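Glutathione S-transferase (PDB 6NV6) binds glutathione and, as a theta class glutathione transferase of the citrus canker pathogen, probably conjugates it to electrophilic substrates. Local coordinates at residues R16-C21 and D162-F168. Residues are numbered along the deposited sequence.
Sequences RKALWC and DIPLGSF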
loop_
_atom_site.group_PDB
_atom_site.type_symbol
_atom_site.label_atom_id
_atom_site.label_comp_id
_atom_site.label_asym_id
_atom_site.label_seq_id
_atom_site.Cartn_x
_atom_site.Cartn_y
_atom_site.Cartn_z
ATOM N N ARG A 16 3.380 -6.098 -0.561
ATOM C CA ARG A 16 2.035 -6.070 -1.125
ATOM C C ARG A 16 1.931 -5.038 -2.236
ATOM O O ARG A 16 1.314 -5.294 -3.276
ATOM C CB ARG A 16 1.012 -5.761 -0.038
ATOM C CG ARG A 16 0.684 -6.916 0.882
ATOM C CD ARG A 16 -0.254 -6.451 1.995
ATOM N NE ARG A 16 -0.632 -7.546 2.879
ATOM C CZ ARG A 16 -0.360 -7.589 4.178
ATOM N NH1 ARG A 16 0.274 -6.578 4.759
ATOM N NH2 ARG A 16 -0.732 -8.643 4.890
ATOM N N LYS A 17 2.521 -3.858 -2.020
ATOM C CA LYS A 17 2.552 -2.817 -3.043
ATOM C C LYS A 17 3.063 -3.359 -4.364
ATOM O O LYS A 17 2.513 -3.057 -5.432
ATOM C CB LYS A 17 3.465 -1.677 -2.608
ATOM C CG LYS A 17 2.973 -0.810 -1.489
ATOM C CD LYS A 17 3.916 0.362 -1.392
ATOM C CE LYS A 17 4.054 0.886 0.007
ATOM N NZ LYS A 17 5.310 1.663 0.067
ATOM N N ALA A 18 4.129 -4.153 -4.310
ATOM C CA ALA A 18 4.741 -4.640 -5.533
ATOM C C ALA A 18 3.934 -5.778 -6.144
ATOM O O ALA A 18 3.732 -5.804 -7.362
ATOM C CB ALA A 18 6.176 -5.080 -5.246
ATOM N N LEU A 19 3.458 -6.717 -5.311
ATOM C CA LEU A 19 2.659 -7.832 -5.819
ATOM C C LEU A 19 1.387 -7.324 -6.466
ATOM O O LEU A 19 1.019 -7.757 -7.566
ATOM C CB LEU A 19 2.319 -8.808 -4.695
ATOM C CG LEU A 19 3.590 -9.350 -4.052
ATOM C CD1 LEU A 19 3.317 -10.109 -2.770
ATOM C CD2 LEU A 19 4.360 -10.193 -5.058
ATOM N N TRP A 20 0.723 -6.375 -5.812
ATOM C CA TRP A 20 -0.492 -5.806 -6.375
ATOM C C TRP A 20 -0.214 -5.145 -7.727
ATOM O O TRP A 20 -0.976 -5.324 -8.686
ATOM C CB TRP A 20 -1.080 -4.814 -5.372
ATOM C CG TRP A 20 -2.326 -4.137 -5.818
ATOM C CD1 TRP A 20 -3.142 -4.500 -6.848
ATOM C CD2 TRP A 20 -2.900 -2.962 -5.241
ATOM N NE1 TRP A 20 -4.184 -3.623 -6.948
ATOM C CE2 TRP A 20 -4.067 -2.674 -5.964
ATOM C CE3 TRP A 20 -2.544 -2.130 -4.175
ATOM C CZ2 TRP A 20 -4.888 -1.574 -5.657
ATOM C CZ3 TRP A 20 -3.361 -1.048 -3.864
ATOM C CH2 TRP A 20 -4.512 -0.775 -4.603
ATOM N N CYS A 21 0.874 -4.377 -7.822
ATOM C CA CYS A 21 1.221 -3.734 -9.085
ATOM C C CYS A 21 1.541 -4.758 -10.171
ATOM O O CYS A 21 1.043 -4.661 -11.303
ATOM C CB CYS A 21 2.395 -2.785 -8.873
ATOM S SG CYS A 21 2.590 -1.670 -10.247
ATOM N N ASP A 162 -2.789 5.267 -6.007
ATOM C CA ASP A 162 -3.583 4.645 -4.955
ATOM C C ASP A 162 -2.898 3.440 -4.319
ATOM O O ASP A 162 -3.341 2.973 -3.259
ATOM C CB ASP A 162 -4.936 4.201 -5.511
ATOM C CG ASP A 162 -5.821 5.361 -5.887
ATOM O OD1 ASP A 162 -5.642 5.923 -6.996
ATOM O OD2 ASP A 162 -6.706 5.691 -5.068
ATOM N N ILE A 163 -1.836 2.930 -4.928
ATOM C CA ILE A 163 -1.314 1.617 -4.576
ATOM C C ILE A 163 -0.555 1.629 -3.249
ATOM O O ILE A 163 -0.808 0.749 -2.418
ATOM C CB ILE A 163 -0.463 1.079 -5.730
ATOM C CG1 ILE A 163 -1.375 0.648 -6.874
ATOM C CG2 ILE A 163 0.419 -0.083 -5.277
ATOM C CD1 ILE A 163 -0.629 0.204 -8.111
ATOM N N PRO A 164 0.358 2.575 -2.973
ATOM C CA PRO A 164 1.074 2.509 -1.681
ATOM C C PRO A 164 0.159 2.607 -0.469
ATOM O O PRO A 164 0.195 1.716 0.399
ATOM C CB PRO A 164 2.053 3.684 -1.764
ATOM C CG PRO A 164 2.261 3.882 -3.215
ATOM C CD PRO A 164 0.952 3.592 -3.861
ATOM N N LEU A 165 -0.683 3.648 -0.381
ATOM C CA LEU A 165 -1.619 3.721 0.745
ATOM C C LEU A 165 -2.656 2.598 0.700
ATOM O O LEU A 165 -3.081 2.106 1.754
ATOM C CB LEU A 165 -2.318 5.076 0.777
ATOM C CG LEU A 165 -3.179 5.323 2.015
ATOM C CD1 LEU A 165 -2.343 5.267 3.295
ATOM C CD2 LEU A 165 -3.905 6.650 1.909
ATOM N N GLY A 166 -3.074 2.181 -0.505
ATOM C CA GLY A 166 -4.027 1.091 -0.621
ATOM C C GLY A 166 -3.517 -0.208 -0.028
ATOM O O GLY A 166 -4.299 -0.999 0.510
ATOM N N SER A 167 -2.205 -0.444 -0.102
ATOM C CA SER A 167 -1.654 -1.666 0.471
ATOM C C SER A 167 -1.566 -1.593 1.990
ATOM O O SER A 167 -1.629 -2.630 2.660
ATOM C CB SER A 167 -0.283 -1.966 -0.139
ATOM O OG SER A 167 -0.273 -1.767 -1.543
ATOM N N PHE A 168 -1.417 -0.390 2.550
ATOM C CA PHE A 168 -1.477 -0.251 4.004
ATOM C C PHE A 168 -2.908 -0.328 4.509
ATOM O O PHE A 168 -3.165 -0.938 5.556
ATOM C CB PHE A 168 -0.861 1.075 4.451
ATOM C CG PHE A 168 0.640 1.076 4.492
ATOM C CD1 PHE A 168 1.317 0.631 5.608
ATOM C CD2 PHE A 168 1.375 1.544 3.414
ATOM C CE1 PHE A 168 2.704 0.645 5.645
ATOM C CE2 PHE A 168 2.761 1.557 3.447
ATOM C CZ PHE A 168 3.425 1.101 4.572
#
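Trp20 lays the six-membered ring of its indole over Ile163 and beside Gly166, on helix 163-174. Ile163 CG1 stands 4.0 Å from the centroid of that ring, 9° off its normal, a CH-pi contact over the face, while Trp20 CZ3 comes within 3.4 Å of Ile163 CA. At Gly166 there is no room for more: an ideal CB would clash both with Trp20 CZ3, at 2.8 Å, and with Asp162 O of its own segment, at 2.6 Å. Edge-on to the ring, Ser167 OG approaches Trp20 CE3 at 3.5 Å and donates a hydrogen bond back to Ile163 O (2.7 Å) in its own helix. One turn earlier on helix 13-25, Lys17 fits as a knob into the hole formed by Ile163, Pro164, Ser167 and Phe168, with Lys17 CD 3.6 Å from Pro164 CA. Lys17 NZ is hydrogen-bonded to Asn14 OD1 and Asn69 OD1, Trp20 NE1 to Glu24 OE2. The axes of 16-21 and 163-168 come within 9.0 Å, their N-to-C directions 115° apart; the contact joins the first helix of the thioredoxin-like domain to the all-helical C-terminal domain across the interdomain interface of the GST fold. No hydrogen bond crosses between these segments: shape fit joins them, mostly through carbon surface, plus a serine hydroxyl already bonded within its own helix.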